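Local coordinates for protein adhesin A (Fusobacterium nucleatum, PDB 3ETZ) that serves as a bacterial adhesin, probably mediating attachment to other cells, and is built as a long antiparallel helical hairpin that oligomerises through a leucine chain, at residues 40-45 and 92-97; 58-63 and 71-76; 27-32 and 99-104; 48-53 and 85-90. The protein carries 1 engineered substitution. One frame throughout, in Å; residues are numbered along the deposited sequence.

Interaction 1: residues 40-45 and 92-97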
# COMPACT_ATOMS: atom_id res chain seq x y z
N ARG A 40 -2.18 -0.26 5.59
CA ARG A 40 -2.99 0.71 6.32
C ARG A 40 -2.16 1.51 7.31
O ARG A 40 -2.28 2.73 7.37
CB ARG A 40 -4.13 0.04 7.10
CG ARG A 40 -5.30 -0.37 6.25
CD ARG A 40 -6.35 -1.04 7.16
NE ARG A 40 -7.40 -1.71 6.40
CZ ARG A 40 -8.39 -1.07 5.79
NH1 ARG A 40 -8.47 0.25 5.83
NH2 ARG A 40 -9.33 -1.76 5.14
N GLN A 41 -1.33 0.80 8.08
CA GLN A 41 -0.46 1.41 9.09
C GLN A 41 0.56 2.36 8.43
O GLN A 41 0.74 3.50 8.87
CB GLN A 41 0.25 0.29 9.84
CG GLN A 41 0.80 0.64 11.21
CD GLN A 41 1.26 -0.61 11.97
OE1 GLN A 41 0.52 -1.60 12.07
NE2 GLN A 41 2.47 -0.56 12.51
N ALA A 42 1.23 1.88 7.37
CA ALA A 42 2.22 2.66 6.66
C ALA A 42 1.55 3.87 5.98
O ALA A 42 2.10 4.95 5.95
CB ALA A 42 2.92 1.79 5.61
N LEU A 43 0.37 3.66 5.41
CA LEU A 43 -0.33 4.76 4.76
C LEU A 43 -0.64 5.88 5.77
O LEU A 43 -0.42 7.06 5.49
CB LEU A 43 -1.63 4.27 4.13
CG LEU A 43 -2.52 5.38 3.56
CD1 LEU A 43 -1.73 6.16 2.48
CD2 LEU A 43 -3.79 4.78 2.97
N ALA A 44 -1.15 5.51 6.94
CA ALA A 44 -1.49 6.51 7.98
C ALA A 44 -0.25 7.31 8.41
O ALA A 44 -0.30 8.53 8.59
CB ALA A 44 -2.15 5.82 9.21
N GLN A 45 0.88 6.62 8.55
CA GLN A 45 2.09 7.30 8.95
C GLN A 45 2.54 8.21 7.81
O GLN A 45 2.99 9.33 8.04
CB GLN A 45 3.17 6.29 9.34
CG GLN A 45 4.51 6.95 9.59
CD GLN A 45 5.44 6.13 10.49
OE1 GLN A 45 5.66 4.93 10.27
NE2 GLN A 45 5.99 6.80 11.51
N GLU A 92 -0.35 6.16 -3.05
CA GLU A 92 -1.31 5.67 -4.05
C GLU A 92 -1.23 4.13 -4.15
O GLU A 92 -2.25 3.44 -4.24
CB GLU A 92 -0.98 6.30 -5.41
CG GLU A 92 -1.94 5.99 -6.54
CD GLU A 92 -1.70 6.87 -7.77
OE1 GLU A 92 -1.54 8.11 -7.63
OE2 GLU A 92 -1.69 6.32 -8.89
N GLN A 93 -0.01 3.59 -4.14
CA GLN A 93 0.15 2.14 -4.22
C GLN A 93 -0.37 1.48 -2.95
O GLN A 93 -0.94 0.39 -3.00
CB GLN A 93 1.63 1.79 -4.45
CG GLN A 93 2.13 2.10 -5.86
CD GLN A 93 1.24 1.50 -6.95
OE1 GLN A 93 0.94 0.31 -6.93
NE2 GLN A 93 0.82 2.33 -7.89
N GLN A 94 -0.17 2.12 -1.80
CA GLN A 94 -0.68 1.60 -0.54
C GLN A 94 -2.21 1.58 -0.54
O GLN A 94 -2.82 0.60 -0.08
CB GLN A 94 -0.13 2.42 0.65
CG GLN A 94 1.34 2.07 0.93
CD GLN A 94 2.08 3.10 1.77
OE1 GLN A 94 1.63 4.24 1.98
NE2 GLN A 94 3.26 2.71 2.22
N LYS A 95 -2.83 2.63 -1.06
CA LYS A 95 -4.30 2.65 -1.13
C LYS A 95 -4.78 1.58 -2.10
O LYS A 95 -5.82 0.98 -1.88
CB LYS A 95 -4.84 4.01 -1.58
CG LYS A 95 -4.70 5.10 -0.51
CD LYS A 95 -5.24 6.44 -1.00
CE LYS A 95 -5.20 7.50 0.11
NZ LYS A 95 -5.44 8.86 -0.46
N ALA A 96 -4.02 1.34 -3.17
CA ALA A 96 -4.39 0.32 -4.17
C ALA A 96 -4.39 -1.08 -3.54
O ALA A 96 -5.22 -1.92 -3.89
CB ALA A 96 -3.44 0.35 -5.39
N VAL A 97 -3.46 -1.34 -2.62
CA VAL A 97 -3.38 -2.63 -1.93
C VAL A 97 -4.59 -2.79 -1.02
O VAL A 97 -5.23 -3.83 -1.00
CB VAL A 97 -2.10 -2.74 -1.05
CG1 VAL A 97 -2.23 -3.93 -0.08
CG2 VAL A 97 -0.88 -2.94 -1.95
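Leu43 meets Gln94 and Lys95 in a surface contact of mixed character near the centre of the chain, in the paired part of helix 5-63 and helix 70-108. The segment axes come within 9.4 Å of each other, with their directions 147° apart, so the pairing is antiparallel. Leu43 and Gln94 also have the nearest alpha carbons across the interface, with their CA atoms 6.2 Å apart.

Two side chains of the second helix embrace the leucine in different ways. Lys95 contributes its aliphatic stem rather than its charge: its CG lies 3.6 Å from Leu43 CD2, and the extended chain crosses the leucine at about a right angle before carrying the ammonium group on beyond it. Gln94 instead slides past Leu43 in the opposite sense and reaches the first helix with its amide end, its CD standing 4.1 Å from Ala42 CB. Leu43 turns its CG away from the backbone N (chi1 173°, anti), and its branched end crosses the interface, where it also touches Met91 and Ile98. Beside this packing, Arg40 forms a salt bridge with Glu102.

Apolar groups, a lysine stem and a glutamine thus share one seam with a charged pair at its margin. The antiparallel pairing of helix 5-63 with helix 70-108 makes this a helix-loop-helix hairpin, consistent with the coiled coil predicted for this chain.

Interaction 2: residues 58-63 and 71-76. Engineered in segment 71-76: Ala76 (natural residue Leu).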
# COMPACT_ATOMS: atom_id res chain seq x y z
N GLN A 58 5.64 24.37 1.01
CA GLN A 58 4.85 25.53 0.63
C GLN A 58 5.39 26.81 1.29
O GLN A 58 5.47 27.86 0.65
CB GLN A 58 3.38 25.28 0.99
CG GLN A 58 2.76 24.23 0.02
CD GLN A 58 1.39 23.75 0.43
OE1 GLN A 58 0.68 24.42 1.17
NE2 GLN A 58 1.00 22.58 -0.07
N ARG A 59 5.77 26.72 2.56
CA ARG A 59 6.32 27.86 3.26
C ARG A 59 7.65 28.26 2.65
O ARG A 59 7.91 29.44 2.45
CB ARG A 59 6.49 27.56 4.75
CG ARG A 59 7.10 28.73 5.56
CD ARG A 59 7.11 28.42 7.06
NE ARG A 59 7.98 27.28 7.38
CZ ARG A 59 7.55 26.09 7.79
NH1 ARG A 59 6.25 25.86 7.92
NH2 ARG A 59 8.43 25.12 8.06
N LEU A 60 8.51 27.28 2.38
CA LEU A 60 9.81 27.58 1.78
C LEU A 60 9.58 28.36 0.50
O LEU A 60 10.27 29.36 0.25
CB LEU A 60 10.60 26.30 1.46
CG LEU A 60 11.09 25.49 2.67
CD1 LEU A 60 11.63 24.10 2.23
CD2 LEU A 60 12.17 26.27 3.38
N GLN A 61 8.63 27.91 -0.31
CA GLN A 61 8.36 28.57 -1.59
C GLN A 61 7.85 29.99 -1.41
O GLN A 61 8.34 30.90 -2.06
CB GLN A 61 7.33 27.77 -2.42
CG GLN A 61 7.18 28.27 -3.88
CD GLN A 61 8.50 28.19 -4.67
OE1 GLN A 61 9.00 27.09 -4.96
NE2 GLN A 61 9.06 29.35 -5.02
N ALA A 62 6.89 30.17 -0.52
CA ALA A 62 6.30 31.47 -0.28
C ALA A 62 7.29 32.46 0.32
O ALA A 62 7.22 33.66 0.05
CB ALA A 62 5.08 31.34 0.63
N GLU A 63 8.21 31.96 1.14
CA GLU A 63 9.19 32.82 1.78
C GLU A 63 10.43 33.15 0.95
O GLU A 63 11.05 34.17 1.18
CB GLU A 63 9.69 32.19 3.09
CG GLU A 63 8.64 31.96 4.15
CD GLU A 63 9.25 31.40 5.42
OE1 GLU A 63 10.35 30.80 5.34
OE2 GLU A 63 8.62 31.53 6.50
N SER A 71 18.08 31.68 -3.11
CA SER A 71 18.45 30.57 -4.00
C SER A 71 18.33 29.20 -3.31
O SER A 71 17.88 28.21 -3.92
CB SER A 71 19.88 30.80 -4.49
OG SER A 71 20.38 29.67 -5.17
N GLN A 72 18.77 29.14 -2.06
CA GLN A 72 18.71 27.90 -1.29
C GLN A 72 17.29 27.60 -0.85
O GLN A 72 16.91 26.44 -0.76
CB GLN A 72 19.66 28.00 -0.10
CG GLN A 72 21.11 27.91 -0.54
CD GLN A 72 22.08 28.33 0.51
OE1 GLN A 72 22.12 27.75 1.60
NE2 GLN A 72 22.89 29.33 0.19
N TYR A 73 16.49 28.63 -0.56
CA TYR A 73 15.12 28.36 -0.17
C TYR A 73 14.38 27.78 -1.38
O TYR A 73 13.55 26.88 -1.23
CB TYR A 73 14.41 29.64 0.29
CG TYR A 73 14.58 29.88 1.79
CD1 TYR A 73 15.81 30.26 2.32
CD2 TYR A 73 13.51 29.66 2.67
CE1 TYR A 73 15.97 30.41 3.70
CE2 TYR A 73 13.67 29.81 4.05
CZ TYR A 73 14.90 30.18 4.55
OH TYR A 73 15.06 30.29 5.90
N GLN A 74 14.70 28.30 -2.56
CA GLN A 74 14.07 27.85 -3.80
C GLN A 74 14.47 26.41 -4.10
O GLN A 74 13.64 25.60 -4.50
CB GLN A 74 14.51 28.74 -4.98
CG GLN A 74 14.08 30.20 -4.84
CD GLN A 74 14.41 31.05 -6.07
OE1 GLN A 74 15.51 30.96 -6.64
NE2 GLN A 74 13.46 31.89 -6.48
N GLU A 75 15.74 26.11 -3.91
CA GLU A 75 16.23 24.77 -4.15
C GLU A 75 15.62 23.78 -3.15
O GLU A 75 15.25 22.68 -3.51
CB GLU A 75 17.75 24.75 -4.05
CG GLU A 75 18.35 23.40 -4.34
CD GLU A 75 19.87 23.46 -4.41
OE1 GLU A 75 20.40 24.46 -4.92
OE2 GLU A 75 20.53 22.49 -3.96
N ALA A 76 15.51 24.17 -1.88
CA ALA A 76 14.93 23.29 -0.88
C ALA A 76 13.45 23.00 -1.19
O ALA A 76 12.98 21.86 -1.05
CB ALA A 76 15.08 23.91 0.51
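OE1 of Glu63 has two kinds of neighbour: its strong partner is Arg67, in the loop that follows, with which it makes a salt bridge, while across the contact it lies 3.7 Å from CE2 of Tyr73. The approach to the tyrosine is oblique, the carboxylate and ring planes being turned 46° against each other. An extended chain beyond CG carries the carboxylate to this position. Arg67 also touches Tyr73, so the ring has both members of the ion pair close by.

Leu60 supplies the apolar part, and its two methyls divide the work. CD2 lies 3.7 Å from Tyr73 CD2, again obliquely to the ring, whereas CD1 is 3.9 Å from CB of Ala76, an engineered residue that is leucine in the natural protein. Side chains of Leu60 and Tyr73 cross at about a right angle. For the leucine, CG stands anti to the carbonyl carbon (chi1 -69°), which lets the fork reach both partners on successive turns of the facing helix.

The backbones are close here, at the looped end of the hairpin: the segment axes approach to 8.3 Å, and the CA atoms of Leu60 and Tyr73 lie 5.7 Å apart. Chemically, the helices meet through dispersion between leucine, tyrosine and the engineered alanine, while Arg67 probably offsets the charge that Glu63 brings beside the aromatic ring.

Interaction 3: residues 27-32 and 99-104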
# COMPACT_ATOMS: atom_id res chain seq x y z
N ALA A 27 -4.89 -19.66 3.33
CA ALA A 27 -3.63 -19.07 3.75
C ALA A 27 -3.30 -17.84 2.88
O ALA A 27 -2.77 -16.83 3.38
CB ALA A 27 -2.50 -20.12 3.66
N ARG A 28 -3.62 -17.93 1.59
CA ARG A 28 -3.40 -16.85 0.62
C ARG A 28 -4.25 -15.64 1.04
O ARG A 28 -3.80 -14.49 1.05
CB ARG A 28 -3.84 -17.30 -0.77
CG ARG A 28 -3.01 -16.83 -1.96
CD ARG A 28 -3.06 -15.36 -2.25
NE ARG A 28 -1.79 -14.75 -1.90
CZ ARG A 28 -1.32 -13.60 -2.38
NH1 ARG A 28 -2.00 -12.88 -3.26
NH2 ARG A 28 -0.15 -13.15 -1.94
N PHE A 29 -5.51 -15.91 1.36
CA PHE A 29 -6.38 -14.83 1.79
C PHE A 29 -5.84 -14.16 3.06
O PHE A 29 -5.83 -12.93 3.17
CB PHE A 29 -7.80 -15.34 2.05
CG PHE A 29 -8.73 -14.28 2.60
CD1 PHE A 29 -9.43 -13.45 1.75
CD2 PHE A 29 -8.87 -14.11 3.97
CE1 PHE A 29 -10.28 -12.45 2.26
CE2 PHE A 29 -9.71 -13.12 4.49
CZ PHE A 29 -10.42 -12.29 3.62
N ASN A 30 -5.38 -14.97 4.02
CA ASN A 30 -4.85 -14.41 5.26
C ASN A 30 -3.61 -13.56 4.98
O ASN A 30 -3.37 -12.56 5.65
CB ASN A 30 -4.49 -15.54 6.26
CG ASN A 30 -5.71 -16.27 6.80
OD1 ASN A 30 -5.60 -17.37 7.36
ND2 ASN A 30 -6.87 -15.66 6.64
N GLU A 31 -2.79 -13.99 4.03
CA GLU A 31 -1.58 -13.26 3.69
C GLU A 31 -1.96 -11.90 3.06
O GLU A 31 -1.34 -10.87 3.37
CB GLU A 31 -0.72 -14.10 2.72
CG GLU A 31 0.42 -13.38 1.99
CD GLU A 31 1.52 -12.85 2.91
OE1 GLU A 31 1.79 -13.49 3.95
OE2 GLU A 31 2.12 -11.80 2.56
N GLU A 32 -2.97 -11.89 2.21
CA GLU A 32 -3.42 -10.65 1.57
C GLU A 32 -3.96 -9.67 2.62
O GLU A 32 -3.80 -8.44 2.50
CB GLU A 32 -4.51 -10.93 0.54
CG GLU A 32 -4.05 -11.77 -0.65
CD GLU A 32 -5.23 -12.36 -1.44
OE1 GLU A 32 -6.38 -12.34 -0.93
OE2 GLU A 32 -5.00 -12.87 -2.56
N SER A 99 -7.47 -1.14 -1.23
CA SER A 99 -8.62 -1.15 -2.11
C SER A 99 -8.83 -2.55 -2.74
O SER A 99 -9.94 -3.09 -2.75
CB SER A 99 -8.41 -0.11 -3.21
OG SER A 99 -9.44 -0.20 -4.17
N ASP A 100 -7.77 -3.12 -3.28
CA ASP A 100 -7.89 -4.44 -3.85
C ASP A 100 -8.36 -5.46 -2.82
O ASP A 100 -9.19 -6.31 -3.13
CB ASP A 100 -6.57 -4.88 -4.47
CG ASP A 100 -6.22 -4.07 -5.69
OD1 ASP A 100 -7.15 -3.46 -6.28
OD2 ASP A 100 -5.03 -4.06 -6.08
N PHE A 101 -7.85 -5.38 -1.59
CA PHE A 101 -8.27 -6.35 -0.59
C PHE A 101 -9.74 -6.18 -0.16
O PHE A 101 -10.41 -7.17 0.18
CB PHE A 101 -7.39 -6.30 0.66
CG PHE A 101 -7.81 -7.30 1.71
CD1 PHE A 101 -7.57 -8.66 1.53
CD2 PHE A 101 -8.52 -6.89 2.84
CE1 PHE A 101 -8.04 -9.60 2.45
CE2 PHE A 101 -8.99 -7.82 3.77
CZ PHE A 101 -8.75 -9.19 3.57
N GLU A 102 -10.23 -4.93 -0.13
CA GLU A 102 -11.62 -4.72 0.25
C GLU A 102 -12.51 -5.29 -0.84
O GLU A 102 -13.48 -5.98 -0.55
CB GLU A 102 -11.92 -3.23 0.47
CG GLU A 102 -11.17 -2.63 1.65
CD GLU A 102 -11.49 -1.15 1.90
OE1 GLU A 102 -11.74 -0.42 0.92
OE2 GLU A 102 -11.45 -0.73 3.08
N LYS A 103 -12.16 -5.04 -2.10
CA LYS A 103 -12.94 -5.57 -3.21
C LYS A 103 -12.99 -7.10 -3.17
O LYS A 103 -14.08 -7.68 -3.13
CB LYS A 103 -12.36 -5.11 -4.56
CG LYS A 103 -12.54 -3.61 -4.86
CD LYS A 103 -12.05 -3.24 -6.26
CE LYS A 103 -12.92 -3.90 -7.35
NZ LYS A 103 -12.46 -3.63 -8.75
N ILE A 104 -11.83 -7.77 -3.15
CA ILE A 104 -11.83 -9.23 -3.12
C ILE A 104 -12.59 -9.73 -1.89
O ILE A 104 -13.26 -10.76 -1.96
CB ILE A 104 -10.37 -9.82 -3.14
CG1 ILE A 104 -10.42 -11.33 -3.38
CG2 ILE A 104 -9.66 -9.57 -1.83
CD1 ILE A 104 -9.06 -11.99 -3.63
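Phe29 and Phe101 form the aromatic part of this contact, which joins the two arms of the antiparallel helical hairpin: segment 27-32 of the long helix 5-63 and segment 99-104 near the C-terminal end of helix 70-108. The rings meet obliquely, with centroids 5.2 Å apart and planes at 45°, neither stacked nor edge-to-face. CE1 of Phe101 lies over one face of the Phe29 ring. The closest approach is 3.5 Å, between Phe29 CZ and Phe101 CZ. Both CG atoms stand anti to their backbone N (chi1 176° in Phe29 and 180° in Phe101), and the ring ends come together across axes separated by 11.3 Å. The buried Phe101 also touches Ala36 and the side chain of Arg33.

Apolar contact with the hydrocarbon part of an acidic side chain comes next. CB of Glu32 lies 3.9 Å from CD1 of Phe101, the pair whose CA atoms are nearest across the contact. The same glutamate, extended beyond CG, then crosses Ile104 at about a right angle.

The salt bridge at Glu32 lies within the first helix. Arg28, one turn back, is the partner, its NH1 lying 3.1 Å from Glu32 OE2 in a hydrogen bond whose bent geometry makes it weak. The other carboxylate oxygen of Glu32, OE1, lies 3.8 Å from CD1 of Ile104.

Interaction 4: residues 48-53 and 85-90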
# COMPACT_ATOMS: atom_id res chain seq x y z
N GLN A 48 0.63 11.63 7.49
CA GLN A 48 1.10 12.58 8.49
C GLN A 48 2.36 13.26 7.95
O GLN A 48 2.47 14.48 7.95
CB GLN A 48 1.41 11.85 9.80
CG GLN A 48 1.76 12.76 10.95
CD GLN A 48 0.68 13.78 11.17
OE1 GLN A 48 -0.50 13.43 11.31
NE2 GLN A 48 1.06 15.06 11.19
N VAL A 49 3.31 12.46 7.49
CA VAL A 49 4.54 13.00 6.94
C VAL A 49 4.29 13.89 5.73
O VAL A 49 4.90 14.95 5.59
CB VAL A 49 5.51 11.85 6.52
CG1 VAL A 49 6.67 12.41 5.71
CG2 VAL A 49 6.01 11.11 7.74
N TYR A 50 3.41 13.44 4.85
CA TYR A 50 3.11 14.21 3.64
C TYR A 50 2.53 15.58 3.98
O TYR A 50 2.90 16.59 3.39
CB TYR A 50 2.12 13.44 2.76
CG TYR A 50 1.74 14.13 1.46
CD1 TYR A 50 0.60 14.94 1.37
CD2 TYR A 50 2.52 13.96 0.32
CE1 TYR A 50 0.25 15.55 0.17
CE2 TYR A 50 2.18 14.56 -0.91
CZ TYR A 50 1.04 15.35 -0.97
OH TYR A 50 0.64 15.90 -2.16
N ASN A 51 1.60 15.60 4.93
CA ASN A 51 0.97 16.87 5.28
C ASN A 51 1.99 17.85 5.87
O ASN A 51 2.06 19.02 5.45
CB ASN A 51 -0.16 16.65 6.28
CG ASN A 51 -1.33 15.91 5.68
OD1 ASN A 51 -1.48 15.83 4.46
ND2 ASN A 51 -2.17 15.38 6.53
N GLU A 52 2.78 17.36 6.82
CA GLU A 52 3.78 18.19 7.47
C GLU A 52 4.81 18.71 6.49
O GLU A 52 5.19 19.90 6.56
CB GLU A 52 4.48 17.39 8.56
CG GLU A 52 3.62 17.18 9.79
CD GLU A 52 4.22 16.18 10.76
OE1 GLU A 52 5.44 15.89 10.66
OE2 GLU A 52 3.48 15.67 11.63
N LEU A 53 5.26 17.84 5.58
CA LEU A 53 6.26 18.23 4.60
C LEU A 53 5.68 19.14 3.50
O LEU A 53 6.37 19.99 2.97
CB LEU A 53 6.92 16.97 4.01
CG LEU A 53 8.34 16.62 4.52
CD1 LEU A 53 8.63 17.23 5.91
CD2 LEU A 53 8.55 15.12 4.52
N LYS A 85 6.26 14.14 -4.56
CA LYS A 85 5.67 13.39 -5.68
C LYS A 85 5.96 11.90 -5.53
O LYS A 85 5.13 11.06 -5.86
CB LYS A 85 6.21 13.88 -7.03
CG LYS A 85 5.60 15.18 -7.49
CD LYS A 85 6.32 15.67 -8.74
CE LYS A 85 5.82 17.06 -9.17
NZ LYS A 85 6.69 17.63 -10.27
N LYS A 86 7.13 11.57 -5.01
CA LYS A 86 7.49 10.17 -4.80
C LYS A 86 6.64 9.63 -3.64
O LYS A 86 6.18 8.49 -3.70
CB LYS A 86 8.97 10.05 -4.43
CG LYS A 86 9.93 10.35 -5.57
CD LYS A 86 11.36 10.16 -5.06
CE LYS A 86 12.40 10.39 -6.15
NZ LYS A 86 13.77 10.19 -5.58
N LEU A 87 6.45 10.44 -2.60
CA LEU A 87 5.67 9.99 -1.45
C LEU A 87 4.20 9.79 -1.85
O LEU A 87 3.50 8.90 -1.36
CB LEU A 87 5.81 11.02 -0.31
CG LEU A 87 5.05 10.70 0.97
CD1 LEU A 87 5.47 9.32 1.52
CD2 LEU A 87 5.36 11.82 1.98
N GLU A 88 3.74 10.59 -2.78
CA GLU A 88 2.37 10.51 -3.26
C GLU A 88 2.17 9.19 -4.04
O GLU A 88 1.12 8.54 -3.95
CB GLU A 88 2.09 11.72 -4.16
CG GLU A 88 0.70 11.84 -4.68
CD GLU A 88 0.40 13.26 -5.15
OE1 GLU A 88 1.35 13.91 -5.67
OE2 GLU A 88 -0.79 13.70 -5.02
N ALA A 89 3.17 8.79 -4.81
CA ALA A 89 3.08 7.54 -5.54
C ALA A 89 3.11 6.37 -4.55
O ALA A 89 2.37 5.40 -4.73
CB ALA A 89 4.23 7.43 -6.59
N GLU A 90 3.94 6.46 -3.51
CA GLU A 90 3.97 5.38 -2.51
C GLU A 90 2.56 5.24 -1.87
O GLU A 90 2.01 4.14 -1.75
CB GLU A 90 5.00 5.70 -1.41
CG GLU A 90 5.07 4.69 -0.25
CD GLU A 90 6.21 4.98 0.72
OE1 GLU A 90 7.25 5.47 0.27
OE2 GLU A 90 6.08 4.70 1.93
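Tyr50 and Leu87 bring the two backbones nearest to each other, with their CA atoms 7.1 Å apart. The segments 48-53 and 85-90 are both interior stretches of continuous helix; their axes come within 10.6 Å and their directions differ by 156°, so the chains run nearly antiparallel. At such a spacing the gap has to be bridged by side chains.

Leu87 reaches across with one methyl. Its CG is anti to the backbone N (chi1 180°), which sends CD2 over to the first helix, where it lies 3.7 Å from CB of Tyr50. The methyl comes to the edge of the tyrosine ring, near the ring plane, and lies 3.9 Å from the ring atom CD2 of Tyr50. The same Leu87 CD2 also stands 4.0 Å from CG1 of Val49, the two side chains crossing at about a right angle. One leucine branch is thus received by two consecutive residues of the opposing helix.

This is apolar packing along the seam of the antiparallel helical hairpin, about midway along the paired arms. Further residues extend it in both directions along helix 70-108: Tyr50 also touches Leu84 and Met91, and the neighbouring Leu53 reaches Leu84 and Tyr80.

Glu88 comes to the tyrosine obliquely. Its extended chain brings the carboxylate near the phenolic end, with the ring and carboxylate planes turned 50° apart. Glu88 OE2 and Tyr50 OH are 3.9 Å apart, near neighbours at a separation too long for a hydrogen bond.

In the fold
All four contacts join the same two elements, helix 5-63 and helix 70-108, and together they trace the seam of one antiparallel hairpin. Along the chain they are nested: interaction 3 encloses interaction 1, which encloses interaction 4, which encloses interaction 2 beside the connecting loop. The centres follow the same order in space, with steps of about 14, 11 and 18 Å and about 43 Å between interactions 3 and 2. Interactions 1 and 3 are tied directly by the Arg40-Glu102 salt bridge, while 1 and 4 adjoin in sequence. Without a globular core, the arms of the elongated adhesin are probably held together by this series of contacts, most of them at the surface.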